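Local coordinates for protein ylmH (Streptococcus pneumoniae, PDB 2FPH) that is a putative cell division protein that probably binds RNA through a domain related to the RNA recognition motif, at residues E84-I90 against A129-Q135; G17-I21 against L47-L53; P30-I36 against Y66-Y72. All coordinates share one frame. Residue numbers count along the deposited sequence, not the author numbering.

Interaction 1. Residues E84-I90 against A129-Q135; sequences EISLQEI and AQIMINQ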
loop_
_atom_site.group_PDB
_atom_site.type_symbol
_atom_site.label_atom_id
_atom_site.label_comp_id
_atom_site.label_asym_id
_atom_site.label_seq_id
_atom_site.Cartn_x
_atom_site.Cartn_y
_atom_site.Cartn_z
ATOM N N GLU A 84 6.744 -0.801 6.134
ATOM C CA GLU A 84 5.832 -1.689 6.877
ATOM C C GLU A 84 4.906 -2.443 5.903
ATOM O O GLU A 84 3.677 -2.474 6.083
ATOM C CB GLU A 84 5.058 -0.890 7.936
ATOM C CG GLU A 84 5.937 -0.346 9.055
ATOM C CD GLU A 84 5.222 0.379 10.166
ATOM O OE1 GLU A 84 3.994 0.301 10.305
ATOM O OE2 GLU A 84 5.923 1.096 10.925
ATOM N N ILE A 85 5.503 -3.013 4.853
ATOM C CA ILE A 85 4.765 -3.801 3.848
ATOM C C ILE A 85 5.189 -5.244 3.929
ATOM O O ILE A 85 6.397 -5.530 3.966
ATOM C CB ILE A 85 4.991 -3.247 2.402
ATOM C CG1 ILE A 85 4.432 -1.811 2.283
ATOM C CG2 ILE A 85 4.220 -4.090 1.376
ATOM C CD1 ILE A 85 4.916 -1.088 1.047
ATOM N N SER A 86 4.200 -6.150 3.959
ATOM C CA SER A 86 4.430 -7.603 4.004
ATOM C C SER A 86 3.947 -8.178 2.661
ATOM O O SER A 86 2.941 -7.702 2.109
ATOM C CB SER A 86 3.596 -8.183 5.135
ATOM O OG SER A 86 3.826 -9.555 5.396
ATOM N N LEU A 87 4.651 -9.154 2.097
ATOM C CA LEU A 87 4.106 -9.863 0.956
ATOM C C LEU A 87 3.496 -11.138 1.508
ATOM O O LEU A 87 4.194 -11.899 2.185
ATOM C CB LEU A 87 5.162 -10.214 -0.087
ATOM C CG LEU A 87 4.828 -10.913 -1.405
ATOM C CD1 LEU A 87 3.940 -10.177 -2.335
ATOM C CD2 LEU A 87 6.124 -11.313 -2.144
ATOM N N GLN A 88 2.242 -11.416 1.161
ATOM C CA GLN A 88 1.593 -12.659 1.563
ATOM C C GLN A 88 1.248 -13.475 0.338
ATOM O O GLN A 88 0.548 -13.004 -0.556
ATOM C CB GLN A 88 0.298 -12.376 2.371
ATOM C CG GLN A 88 0.553 -11.647 3.684
ATOM C CD GLN A 88 1.290 -12.498 4.690
ATOM O OE1 GLN A 88 0.835 -13.601 5.049
ATOM N NE2 GLN A 88 2.424 -11.987 5.183
ATOM N N GLU A 89 1.748 -14.713 0.324
ATOM C CA GLU A 89 1.280 -15.704 -0.634
ATOM C C GLU A 89 -0.064 -16.240 -0.204
ATOM O O GLU A 89 -0.266 -16.586 0.967
ATOM C CB GLU A 89 2.220 -16.895 -0.704
ATOM C CG GLU A 89 1.863 -17.808 -1.858
ATOM C CD GLU A 89 2.680 -17.568 -3.105
ATOM O OE1 GLU A 89 3.786 -16.982 -3.016
ATOM O OE2 GLU A 89 2.206 -18.014 -4.175
ATOM N N ILE A 90 -0.974 -16.325 -1.166
ATOM C CA ILE A 90 -2.323 -16.855 -0.922
ATOM C C ILE A 90 -2.207 -18.301 -1.347
ATOM O O ILE A 90 -2.358 -18.600 -2.532
ATOM C CB ILE A 90 -3.401 -16.100 -1.720
ATOM C CG1 ILE A 90 -3.445 -14.614 -1.310
ATOM C CG2 ILE A 90 -4.783 -16.677 -1.436
ATOM C CD1 ILE A 90 -4.360 -13.710 -2.121
ATOM N N ALA A 129 -1.044 -16.731 -6.257
ATOM C CA ALA A 129 -1.594 -15.427 -5.956
ATOM C C ALA A 129 -0.901 -14.931 -4.721
ATOM O O ALA A 129 -0.470 -15.722 -3.873
ATOM C CB ALA A 129 -3.074 -15.474 -5.710
ATOM N N GLN A 130 -0.758 -13.611 -4.697
ATOM C CA GLN A 130 -0.145 -12.893 -3.590
ATOM C C GLN A 130 -0.868 -11.596 -3.322
ATOM O O GLN A 130 -1.534 -11.063 -4.178
ATOM C CB GLN A 130 1.322 -12.568 -3.838
ATOM C CG GLN A 130 2.196 -13.835 -3.985
ATOM C CD GLN A 130 3.572 -13.507 -4.521
ATOM O OE1 GLN A 130 3.773 -12.422 -5.099
ATOM N NE2 GLN A 130 4.522 -14.421 -4.325
ATOM N N ILE A 131 -0.703 -11.071 -2.111
ATOM C CA ILE A 131 -1.136 -9.709 -1.786
ATOM C C ILE A 131 -0.099 -8.986 -0.926
ATOM O O ILE A 131 0.524 -9.629 -0.071
ATOM C CB ILE A 131 -2.544 -9.802 -1.111
ATOM C CG1 ILE A 131 -3.121 -8.414 -0.884
ATOM C CG2 ILE A 131 -2.501 -10.681 0.183
ATOM C CD1 ILE A 131 -4.480 -8.404 -0.396
ATOM N N MET A 132 0.116 -7.685 -1.224
ATOM C CA MET A 132 0.980 -6.781 -0.484
ATOM C C MET A 132 0.098 -6.074 0.539
ATOM O O MET A 132 -0.923 -5.481 0.167
ATOM C CB MET A 132 1.565 -5.741 -1.455
ATOM C CG MET A 132 2.271 -6.379 -2.613
ATOM S SD MET A 132 3.324 -5.253 -3.625
ATOM C CE MET A 132 4.545 -6.347 -4.063
ATOM N N ILE A 133 0.419 -6.226 1.815
ATOM C CA ILE A 133 -0.386 -5.639 2.908
ATOM C C ILE A 133 0.376 -4.766 3.844
ATOM O O ILE A 133 1.579 -4.846 3.918
ATOM C CB ILE A 133 -1.061 -6.754 3.738
ATOM C CG1 ILE A 133 0.000 -7.565 4.517
ATOM C CG2 ILE A 133 -1.941 -7.618 2.815
ATOM C CD1 ILE A 133 -0.598 -8.339 5.635
ATOM N N ASN A 134 -0.337 -3.908 4.542
ATOM C CA ASN A 134 0.202 -3.102 5.652
ATOM C C ASN A 134 0.450 -4.090 6.795
ATOM O O ASN A 134 -0.455 -4.744 7.219
ATOM C CB ASN A 134 -0.860 -2.085 6.014
ATOM C CG ASN A 134 -0.547 -1.280 7.277
ATOM O OD1 ASN A 134 0.216 -1.692 8.135
ATOM N ND2 ASN A 134 -1.097 -0.050 7.331
ATOM N N GLN A 135 1.711 -4.252 7.234
ATOM C CA GLN A 135 2.073 -5.364 8.130
ATOM C C GLN A 135 1.485 -5.160 9.508
ATOM O O GLN A 135 1.488 -6.070 10.307
ATOM C CB GLN A 135 3.583 -5.435 8.340
ATOM C CG GLN A 135 4.502 -5.604 7.125
ATOM C CD GLN A 135 5.957 -5.896 7.550
ATOM O OE1 GLN A 135 6.683 -6.760 6.941
ATOM N NE2 GLN A 135 6.393 -5.186 8.612
HETATM O O HOH W 1 1.941 0.366 8.906
#

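Interaction 2. Residues G17-I21 against L47-L53; sequences GMEWI and LAKTYGL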
loop_
_atom_site.group_PDB
_atom_site.type_symbol
_atom_site.label_atom_id
_atom_site.label_comp_id
_atom_site.label_asym_id
_atom_site.label_seq_id
_atom_site.Cartn_x
_atom_site.Cartn_y
_atom_site.Cartn_z
ATOM N N GLY A 17 -2.780 15.275 1.860
ATOM C CA GLY A 17 -1.326 15.374 1.692
ATOM C C GLY A 17 -0.734 16.481 2.536
ATOM O O GLY A 17 0.325 16.311 3.158
ATOM N N MET A 18 -1.425 17.607 2.600
ATOM C CA MET A 18 -1.001 18.745 3.422
ATOM C C MET A 18 -1.054 18.451 4.908
ATOM O O MET A 18 -0.111 18.864 5.671
ATOM C CB MET A 18 -1.827 20.026 3.069
ATOM C CG MET A 18 -1.540 20.606 1.750
ATOM S SD MET A 18 0.164 20.973 1.322
ATOM C CE MET A 18 0.483 22.046 2.643
ATOM N N GLU A 19 -2.008 17.624 5.311
ATOM C CA GLU A 19 -2.096 17.128 6.712
ATOM C C GLU A 19 -0.911 16.271 7.049
ATOM O O GLU A 19 -0.296 16.404 8.133
ATOM C CB GLU A 19 -3.466 16.421 7.030
ATOM C CG GLU A 19 -4.647 17.372 6.764
ATOM C CD GLU A 19 -6.042 16.748 6.712
ATOM O OE1 GLU A 19 -6.223 15.590 6.245
ATOM O OE2 GLU A 19 -6.989 17.453 7.132
ATOM N N TRP A 20 -0.526 15.401 6.117
ATOM C CA TRP A 20 0.633 14.533 6.340
ATOM C C TRP A 20 1.922 15.345 6.423
ATOM O O TRP A 20 2.772 15.073 7.269
ATOM C CB TRP A 20 0.742 13.480 5.255
ATOM C CG TRP A 20 -0.434 12.514 5.260
ATOM C CD1 TRP A 20 -1.312 12.253 6.280
ATOM C CD2 TRP A 20 -0.893 11.763 4.148
ATOM N NE1 TRP A 20 -2.271 11.339 5.889
ATOM C CE2 TRP A 20 -2.032 11.017 4.573
ATOM C CE3 TRP A 20 -0.449 11.621 2.830
ATOM C CZ2 TRP A 20 -2.719 10.158 3.713
ATOM C CZ3 TRP A 20 -1.151 10.709 1.973
ATOM C CH2 TRP A 20 -2.251 10.045 2.417
ATOM N N ILE A 21 2.072 16.292 5.528
ATOM C CA ILE A 21 3.238 17.192 5.578
ATOM C C ILE A 21 3.314 17.936 6.900
ATOM O O ILE A 21 4.362 17.925 7.517
ATOM C CB ILE A 21 3.193 18.133 4.392
ATOM C CG1 ILE A 21 3.577 17.344 3.128
ATOM C CG2 ILE A 21 4.085 19.330 4.549
ATOM C CD1 ILE A 21 3.342 18.072 1.950
ATOM N N LEU A 47 3.991 17.914 -3.739
ATOM C CA LEU A 47 3.782 18.646 -2.463
ATOM C C LEU A 47 5.046 18.571 -1.603
ATOM O O LEU A 47 5.480 19.562 -1.057
ATOM C CB LEU A 47 2.569 18.080 -1.726
ATOM C CG LEU A 47 1.266 18.827 -1.440
ATOM C CD1 LEU A 47 0.898 19.903 -2.472
ATOM C CD2 LEU A 47 0.145 17.889 -1.132
ATOM N N ALA A 48 5.617 17.384 -1.429
ATOM C CA ALA A 48 6.820 17.198 -0.632
ATOM C C ALA A 48 7.971 18.093 -1.109
ATOM O O ALA A 48 8.561 18.822 -0.321
ATOM C CB ALA A 48 7.230 15.763 -0.629
ATOM N N LYS A 49 8.235 18.105 -2.413
ATOM C CA LYS A 49 9.261 18.969 -3.009
ATOM C C LYS A 49 9.004 20.450 -2.685
ATOM O O LYS A 49 9.913 21.201 -2.290
ATOM C CB LYS A 49 9.294 18.721 -4.523
ATOM C CG LYS A 49 10.364 17.663 -4.953
ATOM C CD LYS A 49 10.305 17.372 -6.463
ATOM C CE LYS A 49 10.252 15.878 -6.780
ATOM N NZ LYS A 49 10.411 15.554 -8.277
ATOM N N THR A 50 7.751 20.847 -2.817
ATOM C CA THR A 50 7.316 22.216 -2.601
ATOM C C THR A 50 7.678 22.671 -1.172
ATOM O O THR A 50 8.098 23.815 -0.964
ATOM C CB THR A 50 5.841 22.310 -2.860
ATOM O OG1 THR A 50 5.572 22.070 -4.263
ATOM C CG2 THR A 50 5.366 23.703 -2.633
ATOM N N TYR A 51 7.527 21.759 -0.216
ATOM C CA TYR A 51 7.698 22.074 1.214
ATOM C C TYR A 51 9.066 21.878 1.972
ATOM O O TYR A 51 9.083 21.794 3.163
ATOM C CB TYR A 51 6.461 21.526 2.001
ATOM C CG TYR A 51 5.231 22.313 1.585
ATOM C CD1 TYR A 51 5.069 23.611 2.031
ATOM C CD2 TYR A 51 4.332 21.847 0.601
ATOM C CE1 TYR A 51 4.024 24.399 1.597
ATOM C CE2 TYR A 51 3.218 22.652 0.169
ATOM C CZ TYR A 51 3.101 23.938 0.696
ATOM O OH TYR A 51 2.106 24.813 0.340
ATOM N N GLY A 52 10.250 21.772 1.378
ATOM C CA GLY A 52 10.783 20.666 0.670
ATOM C C GLY A 52 11.190 19.653 1.767
ATOM O O GLY A 52 12.211 19.756 2.530
ATOM N N LEU A 53 10.323 18.663 1.865
ATOM C CA LEU A 53 10.489 17.496 2.711
ATOM C C LEU A 53 10.967 16.392 1.796
ATOM O O LEU A 53 10.475 16.284 0.662
ATOM C CB LEU A 53 9.126 17.070 3.312
ATOM C CG LEU A 53 8.577 17.701 4.598
ATOM C CD1 LEU A 53 7.255 16.946 4.937
ATOM C CD2 LEU A 53 9.529 17.531 5.711
#

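Interaction 3. Residues P30-I36 against Y66-Y72; sequences PFLTPFI and YVRVLLY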
loop_
_atom_site.group_PDB
_atom_site.type_symbol
_atom_site.label_atom_id
_atom_site.label_comp_id
_atom_site.label_asym_id
_atom_site.label_seq_id
_atom_site.Cartn_x
_atom_site.Cartn_y
_atom_site.Cartn_z
ATOM N N PRO A 30 9.561 10.861 10.628
ATOM C CA PRO A 30 8.960 10.379 9.374
ATOM C C PRO A 30 7.487 10.077 9.597
ATOM O O PRO A 30 7.094 9.634 10.712
ATOM C CB PRO A 30 9.752 9.096 9.043
ATOM C CG PRO A 30 10.974 9.221 9.897
ATOM C CD PRO A 30 10.534 9.911 11.173
ATOM N N PHE A 31 6.710 10.260 8.520
ATOM C CA PHE A 31 5.319 9.859 8.464
ATOM C C PHE A 31 5.165 8.881 7.300
ATOM O O PHE A 31 5.670 9.140 6.223
ATOM C CB PHE A 31 4.393 11.052 8.193
ATOM C CG PHE A 31 2.941 10.640 8.154
ATOM C CD1 PHE A 31 2.306 10.248 9.337
ATOM C CD2 PHE A 31 2.250 10.485 6.966
ATOM C CE1 PHE A 31 1.013 9.795 9.339
ATOM C CE2 PHE A 31 0.931 9.999 6.967
ATOM C CZ PHE A 31 0.325 9.647 8.179
ATOM N N LEU A 32 4.534 7.744 7.569
ATOM C CA LEU A 32 4.251 6.724 6.562
ATOM C C LEU A 32 2.754 6.762 6.205
ATOM O O LEU A 32 1.867 6.591 7.080
ATOM C CB LEU A 32 4.627 5.360 7.118
ATOM C CG LEU A 32 4.263 4.099 6.343
ATOM C CD1 LEU A 32 5.040 4.170 5.097
ATOM C CD2 LEU A 32 4.598 2.772 7.146
ATOM N N THR A 33 2.475 6.910 4.912
ATOM C CA THR A 33 1.144 6.991 4.389
ATOM C C THR A 33 0.495 5.629 4.269
ATOM O O THR A 33 1.173 4.551 4.314
ATOM C CB THR A 33 1.108 7.624 2.976
ATOM O OG1 THR A 33 1.645 6.692 1.977
ATOM C CG2 THR A 33 1.865 8.876 2.934
ATOM N N PRO A 34 -0.809 5.618 4.056
ATOM C CA PRO A 34 -1.463 4.372 3.667
ATOM C C PRO A 34 -1.100 4.017 2.243
ATOM O O PRO A 34 -0.411 4.769 1.547
ATOM C CB PRO A 34 -2.938 4.731 3.701
ATOM C CG PRO A 34 -3.032 6.051 4.280
ATOM C CD PRO A 34 -1.764 6.725 4.178
ATOM N N PHE A 35 -1.665 2.915 1.744
ATOM C CA PHE A 35 -1.509 2.673 0.305
ATOM C C PHE A 35 -2.260 3.722 -0.535
ATOM O O PHE A 35 -3.434 4.030 -0.266
ATOM C CB PHE A 35 -1.936 1.286 -0.083
ATOM C CG PHE A 35 -0.978 0.218 0.336
ATOM C CD1 PHE A 35 0.068 -0.124 -0.518
ATOM C CD2 PHE A 35 -1.114 -0.470 1.518
ATOM C CE1 PHE A 35 0.957 -1.137 -0.216
ATOM C CE2 PHE A 35 -0.184 -1.505 1.855
ATOM C CZ PHE A 35 0.839 -1.845 0.937
ATOM N N ILE A 36 -1.552 4.240 -1.534
ATOM C CA ILE A 36 -2.080 5.223 -2.500
ATOM C C ILE A 36 -1.775 4.809 -3.919
ATOM O O ILE A 36 -0.889 3.973 -4.175
ATOM C CB ILE A 36 -1.463 6.639 -2.182
ATOM C CG1 ILE A 36 0.061 6.686 -2.327
ATOM C CG2 ILE A 36 -1.869 7.112 -0.788
ATOM C CD1 ILE A 36 0.654 8.102 -2.148
ATOM N N TYR A 66 0.022 0.257 -6.505
ATOM C CA TYR A 66 -0.216 0.848 -5.172
ATOM C C TYR A 66 1.086 0.903 -4.391
ATOM O O TYR A 66 1.850 -0.054 -4.326
ATOM C CB TYR A 66 -1.315 0.080 -4.428
ATOM C CG TYR A 66 -2.581 0.208 -5.199
ATOM C CD1 TYR A 66 -3.267 1.404 -5.255
ATOM C CD2 TYR A 66 -3.038 -0.845 -5.968
ATOM C CE1 TYR A 66 -4.445 1.524 -6.067
ATOM C CE2 TYR A 66 -4.160 -0.725 -6.796
ATOM C CZ TYR A 66 -4.849 0.423 -6.826
ATOM O OH TYR A 66 -5.936 0.462 -7.649
ATOM N N VAL A 67 1.293 2.021 -3.705
ATOM C CA VAL A 67 2.507 2.259 -2.945
ATOM C C VAL A 67 2.221 2.877 -1.618
ATOM O O VAL A 67 1.163 3.432 -1.390
ATOM C CB VAL A 67 3.531 3.141 -3.733
ATOM C CG1 VAL A 67 3.937 2.492 -4.982
ATOM C CG2 VAL A 67 2.961 4.512 -4.017
ATOM N N ARG A 68 3.173 2.768 -0.707
ATOM C CA ARG A 68 3.169 3.633 0.480
ATOM C C ARG A 68 4.338 4.586 0.405
ATOM O O ARG A 68 5.385 4.311 -0.226
ATOM C CB ARG A 68 3.239 2.819 1.775
ATOM C CG ARG A 68 2.207 1.766 1.936
ATOM C CD ARG A 68 2.229 1.007 3.268
ATOM N NE ARG A 68 1.802 1.850 4.380
ATOM C CZ ARG A 68 1.731 1.462 5.627
ATOM N NH1 ARG A 68 2.106 0.255 5.931
ATOM N NH2 ARG A 68 1.223 2.259 6.574
ATOM N N VAL A 69 4.173 5.765 1.004
ATOM C CA VAL A 69 5.167 6.789 0.901
ATOM C C VAL A 69 5.632 7.176 2.262
ATOM O O VAL A 69 4.852 7.252 3.241
ATOM C CB VAL A 69 4.596 8.056 0.103
ATOM C CG1 VAL A 69 5.404 9.328 0.250
ATOM C CG2 VAL A 69 4.405 7.753 -1.405
ATOM N N LEU A 70 6.910 7.461 2.331
ATOM C CA LEU A 70 7.468 7.969 3.575
ATOM C C LEU A 70 7.860 9.418 3.375
ATOM O O LEU A 70 8.559 9.773 2.420
ATOM C CB LEU A 70 8.648 7.114 3.935
ATOM C CG LEU A 70 8.454 5.807 4.624
ATOM C CD1 LEU A 70 9.723 5.000 4.481
ATOM C CD2 LEU A 70 8.072 6.210 6.114
ATOM N N LEU A 71 7.395 10.291 4.272
ATOM C CA LEU A 71 7.760 11.718 4.277
ATOM C C LEU A 71 8.688 11.928 5.461
ATOM O O LEU A 71 8.355 11.448 6.533
ATOM C CB LEU A 71 6.483 12.555 4.408
ATOM C CG LEU A 71 5.479 12.453 3.234
ATOM C CD1 LEU A 71 4.087 13.024 3.475
ATOM C CD2 LEU A 71 6.029 13.127 2.045
ATOM N N TYR A 72 9.825 12.658 5.350
ATOM C CA TYR A 72 10.788 12.651 6.448
ATOM C C TYR A 72 11.779 13.804 6.418
ATOM O O TYR A 72 11.978 14.409 5.366
ATOM C CB TYR A 72 11.529 11.334 6.550
ATOM C CG TYR A 72 12.141 10.902 5.238
ATOM C CD1 TYR A 72 11.393 10.194 4.328
ATOM C CD2 TYR A 72 13.452 11.227 4.895
ATOM C CE1 TYR A 72 11.905 9.829 3.099
ATOM C CE2 TYR A 72 13.990 10.823 3.616
ATOM C CZ TYR A 72 13.205 10.114 2.766
ATOM O OH TYR A 72 13.684 9.730 1.508
#

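Interaction 1. Residues E84-I90 against A129-Q135
Strands 85-90 and 130-134 run antiparallel. Their axes approach to 4.6 Å, at 152° between chain directions. Ser86 with Ile133 and Gln88 with Ile131 are hydrogen-bonded pairs. Ser86 N reaches Ile133 O at 2.9 Å, and Ile131 N reaches Gln88 O at 2.8 Å. The ladder extends at both ends: Gln135 N donates to Glu84 O (2.9 Å), and Ile90 N to Ala129 O (2.8 Å).

One face carries Ser86, Gln88, Ile131 and Ile133. Gln88 NE2 donates to Ser86 OG at 2.8 Å. Helix 138-144 packs on this face, where Gln142 bonds the other end of the Gln88 amide. The opposite face carries Ile85, Leu87, Glu89, Gln130, Met132 and Asn134. Leu87 CD1 lies 4.2 Å from Met132 CG. Gln130 NE2 donates to Glu89 OE1 at 3.0 Å. Both ends of the Gln130 amide also bond the C-terminal tail, at Glu162 and Ile164. Water 1 donates to Glu84 OE1 (2.5 Å) and Asn134 OD1 (2.8 Å), while Asn134 OD1 also accepts from Gln136 N.

These are neighbouring inner strands of an RRM-like sheet, with helix packing on one face. In canonical RRMs the other face reads RNA. Here that face mixes aliphatic, thioether, amide and carboxylate groups and is partly occupied by the tail, so a role in RNA binding remains only an inference.

Interaction 2. Residues G17-I21 against L47-L53
Gly17 lies within helix 11-27, where it faces helix 38-50. Its C atom sits 4.0 Å from Leu47 CD2. A beta carbon here would clash with that methyl, so glycine lets Leu47 lie close against the backbone. Met18 comes next. Its CA-to-CB bond points sideways, but three m rotamers fold the chain back across the gap. Met18 SD lies 3.7 Å from Leu47 CG and 3.7 Å from Tyr51 CE2. Met18 CE sits over one face of the Tyr51 ring, 4.1 Å from its centroid. This is a Met-aromatic contact with a CH-pi component. Glu19 is out of reach, and Trp20 turns instead to the sheet, where it stacks with Phe31. The CA-to-CB bond of Ile21 points toward residues 47-53. Ile21 CD1 is 3.8 Å from Leu47 CB, while Ile21 CG2 meets Tyr51 CB at 4.1 Å and Leu53 CD1 at 4.0 Å. The helix has ended by Tyr51. Leu53 N still bonds Ala48 O (2.8 Å). The two helices of the N-terminal region thus meet through aliphatic, sulfur and aromatic groups. With no polar bond between the segments, shape and hydrophobic burial hold them together.

Interaction 3. Residues P30-I36 against Y66-Y72
This is an antiparallel beta pairing in the N-terminal alpha/beta region. It is split into two ladders, with the register shifting by one residue between Leu32 and Ile36. Tyr66 opens residues 66-72, its CB 4.2 Å from Phe35 CD1. Val67 forms the bridge with Ile36: Ile36 N donates to Val67 O at 2.8 Å, and Val67 N to Ile36 O at 3.0 Å. Arg68 lies across the break. Arg68 CG makes a CH-pi contact over the Phe35 ring, 3.7 Å from its centroid, and Leu32 CD2 sits over a face of the guanidinium. Val69 O accepts from Thr33 N at 2.9 Å. Leu70 pairs with Leu32, and Leu70 CD2 is 3.7 Å from Leu32 CB. Leu71 and Phe31 exchange two backbone bonds of 2.8 Å, Phe31 N to Leu71 O and Leu71 N to Phe31 O. Helices 11-27 and 38-50 pack on Leu71. Tyr72 comes last, its CB 3.8 Å from Pro30 CB. At the break, the Thr33 hydroxyl replaces a backbone acceptor: Val69 N donates to Thr33 OG1 at 2.9 Å, Thr33 OG1 to Pro34 O at 2.8 Å, and Arg68 NE to Thr33 O at 2.8 Å.

Interaction 3 touches both other contacts. Interactions 2 and 3 belong to the same N-terminal region, with centres 12 Å apart and segments that alternate along the chain. Trp20 joins them: Trp20 CD1 is 3.3 Å from Phe31 CE2, and Trp20 CB is 3.8 Å from Leu71 CD1. Interaction 1 lies in the RRM-like part, its centre 16 Å from that of interaction 3. Arg68 spans this boundary, with NH1 3.2 Å from Glu84 O and 3.3 Å from Asn134 CG. Phe35 CE2 also reaches Asn134 N at 3.6 Å. Interactions 1 and 2 do not touch; their nearest atoms are about 11 Å apart and their centres 28 Å.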